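Local structure of oxidoreductase (Azotobacter vinelandii, 7D5M) at residues A[27-32]-A[335-340]; A[272-277]-A[281-286]; A[92-97]-A[188-193]; A[76-79]-A[84-87]. The protein binds NAD+ and, as a homologue of inositol dehydrogenase in the GFO/IDH/MocA family, is probably an NAD-dependent sugar or polyol dehydrogenase. All blocks are in the same frame, centred on the assembly; numbering follows the deposited sequence.

Contact 1: residues A[27-32]-A[335-340]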
# COMPACT_ATOMS: atom_id res chain seq x y z
N TYR A 27 -5.16 27.92 13.94
CA TYR A 27 -6.23 27.81 12.93
C TYR A 27 -7.12 26.59 13.19
O TYR A 27 -8.36 26.71 13.12
CB TYR A 27 -5.68 27.77 11.50
CG TYR A 27 -6.81 27.61 10.51
CD1 TYR A 27 -7.74 28.62 10.35
CD2 TYR A 27 -7.01 26.41 9.86
CE1 TYR A 27 -8.82 28.46 9.49
CE2 TYR A 27 -8.08 26.25 8.99
CZ TYR A 27 -8.99 27.27 8.81
OH TYR A 27 -10.06 27.12 7.98
N ILE A 28 -6.55 25.42 13.45
CA ILE A 28 -7.39 24.20 13.60
C ILE A 28 -8.28 24.35 14.84
O ILE A 28 -9.44 23.90 14.79
CB ILE A 28 -6.56 22.89 13.60
CG1 ILE A 28 -7.51 21.69 13.56
CG2 ILE A 28 -5.59 22.82 14.77
CD1 ILE A 28 -6.85 20.42 13.10
N HIS A 29 -7.83 25.02 15.90
CA HIS A 29 -8.72 25.35 17.04
C HIS A 29 -9.97 26.08 16.55
O HIS A 29 -11.09 25.67 16.92
CB HIS A 29 -8.00 26.19 18.10
CG HIS A 29 -7.14 25.37 19.00
ND1 HIS A 29 -7.63 24.81 20.16
CD2 HIS A 29 -5.85 25.00 18.91
CE1 HIS A 29 -6.67 24.14 20.76
NE2 HIS A 29 -5.56 24.25 20.01
N ARG A 30 -9.79 27.15 15.79
CA ARG A 30 -10.91 27.99 15.31
C ARG A 30 -11.75 27.20 14.30
O ARG A 30 -12.98 27.30 14.35
CB ARG A 30 -10.39 29.30 14.71
CG ARG A 30 -9.78 30.23 15.75
CD ARG A 30 -9.40 31.57 15.15
NE ARG A 30 -8.36 31.47 14.13
CZ ARG A 30 -7.05 31.46 14.38
NH1 ARG A 30 -6.61 31.51 15.63
NH2 ARG A 30 -6.19 31.37 13.39
N SER A 31 -11.11 26.51 13.37
CA SER A 31 -11.84 25.73 12.34
C SER A 31 -12.82 24.78 13.03
O SER A 31 -14.00 24.73 12.64
CB SER A 31 -10.87 25.02 11.44
OG SER A 31 -11.54 24.53 10.28
N ALA A 32 -12.36 24.06 14.06
CA ALA A 32 -13.15 23.05 14.79
C ALA A 32 -14.19 23.72 15.70
O ALA A 32 -15.32 23.23 15.77
CB ALA A 32 -12.22 22.16 15.58
N ASN A 335 -15.09 17.00 15.97
CA ASN A 335 -15.79 15.98 16.79
C ASN A 335 -15.47 16.19 18.27
O ASN A 335 -16.38 16.01 19.09
CB ASN A 335 -15.44 14.57 16.29
CG ASN A 335 -15.98 14.34 14.90
OD1 ASN A 335 -16.94 15.00 14.50
ND2 ASN A 335 -15.36 13.43 14.16
N LEU A 336 -14.25 16.59 18.63
CA LEU A 336 -13.93 16.91 20.04
C LEU A 336 -14.63 18.22 20.43
O LEU A 336 -15.23 18.27 21.51
CB LEU A 336 -12.43 17.07 20.25
CG LEU A 336 -11.57 15.82 20.03
CD1 LEU A 336 -10.25 16.01 20.74
CD2 LEU A 336 -12.26 14.54 20.49
N TYR A 337 -14.52 19.25 19.59
CA TYR A 337 -14.95 20.62 19.97
C TYR A 337 -16.48 20.65 20.16
O TYR A 337 -16.93 21.36 21.07
CB TYR A 337 -14.42 21.67 18.99
CG TYR A 337 -13.27 22.48 19.54
CD1 TYR A 337 -13.50 23.56 20.37
CD2 TYR A 337 -11.94 22.17 19.26
CE1 TYR A 337 -12.47 24.32 20.89
CE2 TYR A 337 -10.90 22.93 19.77
CZ TYR A 337 -11.16 24.01 20.60
OH TYR A 337 -10.15 24.79 21.11
N TYR A 338 -17.28 19.93 19.37
CA TYR A 338 -18.75 19.97 19.60
C TYR A 338 -19.04 19.28 20.93
O TYR A 338 -19.96 19.72 21.63
CB TYR A 338 -19.59 19.44 18.44
CG TYR A 338 -19.86 17.96 18.46
CD1 TYR A 338 -20.73 17.40 19.38
CD2 TYR A 338 -19.28 17.12 17.53
CE1 TYR A 338 -20.97 16.04 19.42
CE2 TYR A 338 -19.51 15.75 17.54
CZ TYR A 338 -20.37 15.21 18.49
OH TYR A 338 -20.60 13.87 18.51
N ARG A 339 -18.27 18.24 21.29
CA ARG A 339 -18.46 17.54 22.59
C ARG A 339 -18.06 18.49 23.72
O ARG A 339 -18.76 18.52 24.76
CB ARG A 339 -17.67 16.24 22.62
CG ARG A 339 -18.24 15.16 21.72
CD ARG A 339 -17.36 13.93 21.80
NE ARG A 339 -17.95 12.74 21.21
CZ ARG A 339 -18.06 12.50 19.91
NH1 ARG A 339 -17.65 13.41 19.04
NH2 ARG A 339 -18.59 11.36 19.49
N PHE A 340 -16.96 19.23 23.55
CA PHE A 340 -16.55 20.26 24.54
C PHE A 340 -17.72 21.23 24.76
O PHE A 340 -18.05 21.49 25.94
CB PHE A 340 -15.30 21.03 24.11
CG PHE A 340 -14.03 20.22 23.97
CD1 PHE A 340 -13.83 19.06 24.71
CD2 PHE A 340 -13.03 20.63 23.12
CE1 PHE A 340 -12.66 18.33 24.58
CE2 PHE A 340 -11.85 19.90 23.00
CZ PHE A 340 -11.67 18.75 23.74
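His29 sets its CG anti to its own carbonyl carbon (chi1 -80°), and Tyr337 swings its phenol to a chi1 of -104°, well off a staggered value; together these turns bring the two rings rim to rim. Tyr337 OH lies in the plane of the imidazole, 2.7 Å from His29 ND1, in a nearly straight hydrogen bond for which either atom could supply the proton. The ring planes stand almost perpendicular, yet neither ring covers the other's face. Nearer the base of the tyrosine, Ala32 CB touches Tyr337 CD2 at 3.7 Å, and the short methyl suits a place where a long ring must slip past a helix. Tyr337 OH also bonds to Ser89 OG, while His29 NE2 reaches Glu114 OE2, so these buried polar atoms are all satisfied in a chain of hydrogen bonds. A phenylalanine in place of Tyr337 would probably leave His29 ND1 without its mate and the imidazole less firmly fixed in rotation. Helix 26-34, which follows the first strand of the Rossmann fold, is joined to helix 329-349, which comes from the C-terminal part of the chain and packs on the Rossmann sheet beside the NAD site, in the two-domain GFO/IDH/MocA fold.

Contact 2: residues A[272-277]-A[281-286]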
# COMPACT_ATOMS: atom_id res chain seq x y z
N LYS A 272 1.16 5.63 14.67
CA LYS A 272 0.47 4.33 14.49
C LYS A 272 0.21 3.72 15.86
O LYS A 272 1.02 3.92 16.79
CB LYS A 272 1.31 3.41 13.59
CG LYS A 272 1.70 3.99 12.24
CD LYS A 272 2.68 3.16 11.41
CE LYS A 272 2.59 3.50 9.94
NZ LYS A 272 3.74 3.00 9.14
N ILE A 273 -0.88 2.99 15.97
CA ILE A 273 -1.15 2.17 17.17
C ILE A 273 -1.62 0.80 16.69
O ILE A 273 -2.51 0.72 15.85
CB ILE A 273 -2.15 2.83 18.14
CG1 ILE A 273 -2.45 1.91 19.32
CG2 ILE A 273 -3.42 3.28 17.44
CD1 ILE A 273 -3.02 2.62 20.51
N ARG A 274 -0.96 -0.25 17.18
CA ARG A 274 -1.36 -1.64 16.89
C ARG A 274 -1.69 -2.28 18.23
O ARG A 274 -0.82 -2.28 19.12
CB ARG A 274 -0.25 -2.40 16.16
CG ARG A 274 -0.63 -3.83 15.79
CD ARG A 274 0.48 -4.55 15.03
NE ARG A 274 0.08 -5.88 14.62
CZ ARG A 274 -0.63 -6.18 13.53
NH1 ARG A 274 -1.03 -5.24 12.69
NH2 ARG A 274 -0.92 -7.44 13.28
N VAL A 275 -2.91 -2.76 18.38
CA VAL A 275 -3.32 -3.52 19.58
C VAL A 275 -3.37 -4.98 19.18
O VAL A 275 -4.10 -5.31 18.24
CB VAL A 275 -4.67 -3.02 20.13
CG1 VAL A 275 -5.06 -3.79 21.38
CG2 VAL A 275 -4.65 -1.53 20.39
N ILE A 276 -2.61 -5.82 19.89
CA ILE A 276 -2.43 -7.25 19.54
C ILE A 276 -3.06 -8.10 20.64
O ILE A 276 -2.61 -8.01 21.79
CB ILE A 276 -0.95 -7.58 19.33
CG1 ILE A 276 -0.32 -6.63 18.32
CG2 ILE A 276 -0.80 -9.05 18.94
CD1 ILE A 276 1.17 -6.59 18.34
N GLY A 277 -4.08 -8.87 20.28
CA GLY A 277 -4.77 -9.81 21.18
C GLY A 277 -4.43 -11.25 20.84
O GLY A 277 -3.76 -11.51 19.80
N SER A 281 -5.43 -8.71 15.79
CA SER A 281 -4.84 -7.36 15.99
C SER A 281 -5.69 -6.32 15.26
O SER A 281 -6.38 -6.65 14.29
CB SER A 281 -3.42 -7.31 15.52
OG SER A 281 -2.60 -8.22 16.24
N LEU A 282 -5.65 -5.08 15.73
CA LEU A 282 -6.10 -3.94 14.91
C LEU A 282 -4.96 -2.94 14.84
O LEU A 282 -4.10 -2.91 15.74
CB LEU A 282 -7.41 -3.34 15.44
CG LEU A 282 -7.46 -2.90 16.89
CD1 LEU A 282 -6.79 -1.54 17.08
CD2 LEU A 282 -8.91 -2.83 17.36
N GLU A 283 -4.93 -2.14 13.78
CA GLU A 283 -3.86 -1.13 13.61
C GLU A 283 -4.40 0.09 12.87
O GLU A 283 -5.08 -0.07 11.86
CB GLU A 283 -2.65 -1.73 12.89
CG GLU A 283 -1.48 -0.75 12.81
CD GLU A 283 -0.19 -1.33 12.28
OE1 GLU A 283 -0.01 -2.56 12.38
OE2 GLU A 283 0.64 -0.55 11.76
N TRP A 284 -4.06 1.26 13.39
CA TRP A 284 -4.53 2.56 12.87
C TRP A 284 -3.31 3.46 12.66
O TRP A 284 -2.41 3.43 13.50
CB TRP A 284 -5.53 3.18 13.83
CG TRP A 284 -6.16 4.45 13.36
CD1 TRP A 284 -7.24 4.58 12.54
CD2 TRP A 284 -5.76 5.79 13.70
NE1 TRP A 284 -7.53 5.90 12.33
CE2 TRP A 284 -6.65 6.67 13.04
CE3 TRP A 284 -4.72 6.35 14.47
CZ2 TRP A 284 -6.54 8.06 13.13
CZ3 TRP A 284 -4.63 7.72 14.57
CH2 TRP A 284 -5.53 8.56 13.92
N TRP A 285 -3.34 4.24 11.59
CA TRP A 285 -2.24 5.12 11.13
C TRP A 285 -2.84 6.50 10.84
O TRP A 285 -3.78 6.57 10.03
CB TRP A 285 -1.60 4.47 9.90
CG TRP A 285 -0.53 5.27 9.24
CD1 TRP A 285 0.21 6.29 9.76
CD2 TRP A 285 -0.03 5.06 7.91
NE1 TRP A 285 1.13 6.73 8.84
CE2 TRP A 285 1.00 6.00 7.70
CE3 TRP A 285 -0.36 4.16 6.89
CZ2 TRP A 285 1.70 6.08 6.49
CZ3 TRP A 285 0.33 4.25 5.69
CH2 TRP A 285 1.34 5.19 5.50
N ASP A 286 -2.35 7.54 11.50
CA ASP A 286 -3.01 8.88 11.48
C ASP A 286 -3.03 9.46 10.07
O ASP A 286 -3.94 10.27 9.78
CB ASP A 286 -2.36 9.83 12.50
CG ASP A 286 -0.96 10.32 12.17
OD1 ASP A 286 -0.22 9.63 11.44
OD2 ASP A 286 -0.60 11.40 12.69
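Lys272 CE sits over one face of the Trp285 indole, 3.5 Å from the centroid of its five-membered ring and almost exactly on the ring normal, a CH-pi contact. Its ammonium lies over the same ring, with Lys272 NZ 4.5 Å from that centroid, adding a cation-pi interaction. The lysine can do this because its chain is extended beyond CG and runs alongside the tryptophan, both pointing the same way. The guanidinium of Arg274 is used both on a face and at an edge. Ser281 CB rests over one face, 3.4 Å from Arg274 NH2, where a small residue leaves room for the flat group. At the edge Glu283 OE1 accepts a hydrogen bond from Arg274 NH1 at 2.9 Å, part of a salt bridge; the carboxylate plane is 83° from that of the guanidinium, and Glu283 OE1 lies a little out of the guanidinium plane. Arg274 NH2 forms a second salt bridge, to Glu295, so the two acids are likely to balance the arginine's charge between them. On the other side of the sheet, Val275 CG2 meets Leu282 CD1 at 3.9 Å, and Ile273 CG2 approaches Trp284 CB.

Beneath these side chains the strands form a regular antiparallel hairpin. Ile273 with Trp284 and Val275 with Leu282 are the hydrogen-bonded pairs, each joined in both directions. Strand 165-173 continues the sheet beyond 271-277. The apolar face of Ile273, Val275, Leu282 and Trp284 packs on helices 148-158 and 202-217, whereas Arg274 and Ser281 on the opposite face bond to Asn264 and Ala265 of a neighbouring subunit.

Contact 3: residues A[92-97]-A[188-193]. With NAD (nicotinamide-adenine-dinucleotide), chain B.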
# COMPACT_ATOMS: atom_id res chain seq x y z
N THR A 92 -1.03 28.72 23.68
CA THR A 92 0.28 29.37 23.90
C THR A 92 1.34 28.28 23.97
O THR A 92 1.03 27.09 23.96
CB THR A 92 0.25 30.22 25.18
OG1 THR A 92 -0.17 29.35 26.24
CG2 THR A 92 -0.66 31.42 25.07
N PRO A 93 2.63 28.63 23.99
CA PRO A 93 3.66 27.63 24.29
C PRO A 93 3.47 27.00 25.68
O PRO A 93 2.84 27.60 26.54
CB PRO A 93 4.97 28.43 24.18
CG PRO A 93 4.62 29.60 23.28
CD PRO A 93 3.19 29.95 23.65
N ASN A 94 4.04 25.81 25.86
CA ASN A 94 3.76 24.87 26.98
C ASN A 94 3.95 25.56 28.33
O ASN A 94 3.14 25.28 29.23
CB ASN A 94 4.67 23.65 26.91
CG ASN A 94 4.44 22.82 25.67
OD1 ASN A 94 3.47 23.03 24.95
ND2 ASN A 94 5.35 21.90 25.41
N GLY A 95 4.97 26.41 28.45
CA GLY A 95 5.39 27.04 29.72
C GLY A 95 4.31 27.88 30.38
O GLY A 95 4.41 28.11 31.60
N THR A 96 3.32 28.34 29.62
CA THR A 96 2.27 29.27 30.13
C THR A 96 0.93 28.55 30.34
O THR A 96 0.00 29.21 30.83
CB THR A 96 2.13 30.49 29.20
OG1 THR A 96 1.84 30.01 27.89
CG2 THR A 96 3.36 31.37 29.19
N HIS A 97 0.81 27.27 29.99
CA HIS A 97 -0.49 26.53 30.06
C HIS A 97 -1.01 26.54 31.50
O HIS A 97 -2.21 26.78 31.70
CB HIS A 97 -0.35 25.09 29.58
CG HIS A 97 -0.12 24.97 28.11
ND1 HIS A 97 -0.07 23.75 27.49
CD2 HIS A 97 0.06 25.91 27.15
CE1 HIS A 97 0.15 23.93 26.20
NE2 HIS A 97 0.22 25.24 25.96
N THR A 188 9.76 25.15 16.62
CA THR A 188 10.72 24.09 17.03
C THR A 188 11.65 24.65 18.11
O THR A 188 11.97 23.89 19.05
CB THR A 188 11.56 23.57 15.86
OG1 THR A 188 10.67 23.30 14.78
CG2 THR A 188 12.35 22.33 16.24
N LYS A 189 12.06 25.92 17.97
CA LYS A 189 13.06 26.56 18.87
C LYS A 189 12.58 26.48 20.32
O LYS A 189 13.38 26.04 21.16
CB LYS A 189 13.34 28.02 18.50
CG LYS A 189 14.58 28.59 19.19
CD LYS A 189 14.93 30.01 18.80
CE LYS A 189 15.83 30.68 19.82
NZ LYS A 189 16.12 32.08 19.45
N TRP A 190 11.33 26.87 20.61
CA TRP A 190 10.83 26.90 22.02
C TRP A 190 10.64 25.47 22.54
O TRP A 190 10.84 25.26 23.75
CB TRP A 190 9.59 27.81 22.20
CG TRP A 190 8.27 27.36 21.63
CD1 TRP A 190 7.62 27.90 20.56
CD2 TRP A 190 7.41 26.34 22.15
NE1 TRP A 190 6.42 27.27 20.36
CE2 TRP A 190 6.26 26.31 21.32
CE3 TRP A 190 7.48 25.43 23.22
CZ2 TRP A 190 5.22 25.41 21.53
CZ3 TRP A 190 6.45 24.55 23.43
CH2 TRP A 190 5.33 24.54 22.59
N ARG A 191 10.36 24.50 21.66
CA ARG A 191 10.12 23.08 22.04
C ARG A 191 11.41 22.41 22.53
O ARG A 191 11.29 21.37 23.22
CB ARG A 191 9.54 22.28 20.87
CG ARG A 191 8.03 22.42 20.71
CD ARG A 191 7.56 21.72 19.45
NE ARG A 191 6.11 21.61 19.31
CZ ARG A 191 5.31 22.56 18.85
NH1 ARG A 191 5.79 23.75 18.51
NH2 ARG A 191 4.01 22.33 18.74
N VAL A 192 12.59 22.92 22.18
CA VAL A 192 13.88 22.32 22.65
C VAL A 192 14.51 23.21 23.74
O VAL A 192 15.72 23.01 24.03
CB VAL A 192 14.85 22.05 21.48
CG1 VAL A 192 14.21 21.15 20.43
CG2 VAL A 192 15.38 23.33 20.85
N ASP A 193 13.73 24.09 24.36
CA ASP A 193 14.15 24.94 25.51
C ASP A 193 13.43 24.44 26.77
O ASP A 193 12.21 24.59 26.89
CB ASP A 193 13.91 26.42 25.20
CG ASP A 193 14.48 27.38 26.23
OD1 ASP A 193 14.73 26.95 27.38
OD2 ASP A 193 14.66 28.57 25.88
PA NAD B . 3.65 28.46 18.01
O1A NAD B . 4.94 28.97 18.57
O2A NAD B . 3.54 28.11 16.56
O5B NAD B . 2.48 29.51 18.38
C5B NAD B . 2.46 30.24 19.65
C4B NAD B . 1.43 31.33 19.53
O4B NAD B . 1.09 31.84 20.85
C3B NAD B . 1.86 32.56 18.73
O3B NAD B . 0.74 33.11 18.05
C2B NAD B . 2.39 33.48 19.83
O2B NAD B . 2.44 34.85 19.48
C1B NAD B . 1.34 33.23 20.89
N9A NAD B . 1.73 33.56 22.25
C8A NAD B . 2.91 33.21 22.86
N7A NAD B . 2.97 33.58 24.12
C5A NAD B . 1.75 34.20 24.36
C6A NAD B . 1.20 34.79 25.51
N6A NAD B . 1.83 34.83 26.69
N1A NAD B . -0.05 35.30 25.42
C2A NAD B . -0.67 35.24 24.23
N3A NAD B . -0.26 34.70 23.08
C4A NAD B . 0.97 34.19 23.21
O3 NAD B . 3.18 27.15 18.83
PN NAD B . 2.23 25.93 18.35
O1N NAD B . 3.05 24.92 17.60
O2N NAD B . 1.00 26.50 17.70
O5D NAD B . 1.84 25.25 19.75
C5D NAD B . 1.13 25.97 20.77
C4D NAD B . 0.62 24.93 21.74
O4D NAD B . -0.18 23.97 21.01
C3D NAD B . 1.73 24.12 22.42
O3D NAD B . 1.34 23.82 23.75
C2D NAD B . 1.83 22.86 21.55
O2D NAD B . 2.33 21.74 22.25
C1D NAD B . 0.36 22.66 21.19
N1N NAD B . 0.12 21.88 19.93
C2N NAD B . -0.74 20.81 19.96
C3N NAD B . -0.94 20.03 18.82
C7N NAD B . -2.02 18.97 18.89
O7N NAD B . -2.84 19.01 19.82
N7N NAD B . -2.06 18.06 17.92
C4N NAD B . -0.16 20.27 17.69
C5N NAD B . 0.72 21.35 17.68
C6N NAD B . 0.73 22.22 18.76
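This is a CH-pi and ring-edge contact between the two domains, made beside bound NAD: Pro93 and Asn94, in the loop that follows strand 87-91 of the Rossmann fold, meet Trp190 near the end of helix 186-191. Pro93 CB lies over the centre of the six-membered ring of Trp190, 3.8 Å from its centroid, a good fit for a rigid aliphatic ring on a flat indole. Asn94 comes to the rim instead, with Asn94 OD1 3.4 Å from Trp190 CH2 and the amide plane nearly perpendicular to the ring. Trp190 is placed for this by a chi1 of 71°, which sets CG between the backbone N and the carbonyl carbon and turns the indole toward the loop. The same turn directs Trp190 NE1 to a phosphate oxygen, NAD O1A, at 2.9 Å. Next to it Arg191 grips NAD O1N with two N-H groups, NH1 and NH2, the latter at 3.0 Å, while its NE pairs with Asp205. On the loop side, Pro93 CD lies 3.4 Å from NAD C8A of the adenine. His97 NE2 donates to Thr92 O at 2.8 Å, bracing the loop from within. With Trp190 replaced by alanine, Pro93 would probably lose its aromatic cover, NAD O1A this donor, and a gap would open between loop and helix. The pyrophosphate is met by an indole N-H and a guanidinium, and the positive charge of Arg191 is likely to offset the negative charge of the phosphates, an arrangement consistent with NAD bridging the two parts of the fold.

Contact 4: residues A[76-79]-A[84-87]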
# COMPACT_ATOMS: atom_id res chain seq x y z
N GLU A 76 -10.46 39.63 33.09
CA GLU A 76 -10.98 40.72 33.96
C GLU A 76 -11.99 41.58 33.18
O GLU A 76 -13.07 41.84 33.73
CB GLU A 76 -9.84 41.58 34.54
CG GLU A 76 -10.33 42.80 35.31
CD GLU A 76 -9.25 43.68 35.93
OE1 GLU A 76 -8.11 43.68 35.40
OE2 GLU A 76 -9.55 44.36 36.94
N GLN A 77 -11.64 42.00 31.96
CA GLN A 77 -12.48 42.91 31.13
C GLN A 77 -13.74 42.16 30.68
O GLN A 77 -14.83 42.76 30.71
CB GLN A 77 -11.70 43.47 29.94
CG GLN A 77 -10.64 44.49 30.33
CD GLN A 77 -11.24 45.65 31.08
OE1 GLN A 77 -12.22 46.27 30.64
NE2 GLN A 77 -10.68 45.95 32.24
N GLU A 78 -13.60 40.90 30.27
CA GLU A 78 -14.76 40.12 29.76
C GLU A 78 -15.76 39.89 30.90
O GLU A 78 -16.96 39.92 30.62
CB GLU A 78 -14.27 38.82 29.10
CG GLU A 78 -13.66 39.08 27.73
CD GLU A 78 -14.68 39.47 26.66
OE1 GLU A 78 -15.69 38.72 26.52
OE2 GLU A 78 -14.47 40.51 25.99
N ALA A 79 -15.29 39.70 32.13
CA ALA A 79 -16.12 39.47 33.35
C ALA A 79 -17.08 40.65 33.56
O ALA A 79 -18.12 40.45 34.21
CB ALA A 79 -15.22 39.27 34.55
N GLY A 84 -19.88 38.62 27.97
CA GLY A 84 -18.48 38.18 28.19
C GLY A 84 -18.29 36.71 27.85
O GLY A 84 -19.27 35.95 27.87
N ILE A 85 -17.05 36.31 27.58
CA ILE A 85 -16.72 34.90 27.24
C ILE A 85 -17.16 33.97 28.37
O ILE A 85 -17.19 34.38 29.55
CB ILE A 85 -15.22 34.73 26.92
CG1 ILE A 85 -14.33 35.16 28.08
CG2 ILE A 85 -14.91 35.46 25.62
CD1 ILE A 85 -12.86 34.79 27.92
N GLN A 86 -17.47 32.74 28.00
CA GLN A 86 -17.83 31.64 28.93
C GLN A 86 -16.72 30.59 28.92
O GLN A 86 -16.69 29.77 29.85
CB GLN A 86 -19.14 31.02 28.48
CG GLN A 86 -20.29 32.00 28.53
CD GLN A 86 -21.48 31.46 27.78
OE1 GLN A 86 -21.44 31.29 26.57
NE2 GLN A 86 -22.55 31.19 28.52
N ALA A 87 -15.89 30.59 27.86
CA ALA A 87 -14.84 29.58 27.66
C ALA A 87 -13.66 30.18 26.90
O ALA A 87 -13.82 31.19 26.18
CB ALA A 87 -15.43 28.38 26.98
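Gly84 begins the segment pressed against Glu78, its CA 3.4 Å from Glu78 O in a CA-H...O contact and 3.3 Å from the carboxylate atom Glu78 OE1. The backbone angles here are open to most residues; what matters is room, for a CB on this residue would run into Glu78 O. Ile85 comes next and gives its backbone N-H to Glu78 OE1 at 3.0 Å. The bond is bent, 139° at the hydrogen, and falls on the anti lone pair, the one away from the other oxygen. Glu78 reaches it by a bend at chi2 (-71°) that folds the carboxylate back toward the chain leaving the helix. An acid suits this place because its two oxygens serve several partners: OE1 also forms a salt bridge with Arg66, and OE2 bonds to Tyr68 OH, so the buried charge is probably compensated.

Here the chain turns from helix 71-78 into strand 87-91, the return leg of a beta-alpha-beta crossover in the Rossmann fold that leads from strand 39-45 past strand 12-16. The isoleucine side chain crosses the glutamate at about a right angle, with Ile85 CG1 3.8 Å from Glu78 CB and Ile85 CG2 3.5 Å from Glu78 OE1. Its branched, apolar end packs on strands 39-45 and 12-16, as befits a residue at the foot of the sheet. Gln86 then takes the backbone N-H of Arg13 with its OE1, and Ala87 starts the parallel strand.

From the N terminus, helix 26-34 of the Rossmann domain opens the longest loop, closed some 300 residues later when helix 329-349 returns in contact 1; the other three contacts are nested within it. Contact 4 comes first, a short closure at the turn from helix 71-78 into strand 87-91. The loop beyond that strand enters contact 3, closed by helix 186-191, so contacts 1 and 3 both tie the Rossmann part to later, C-terminal parts of the chain, their centres about 22 Å apart. Contact 2 follows as a local hairpin in the large mixed sheet, with its centre about 43 Å from that of contact 4. Contacts 4, 3 and 2 run in series, and none cross.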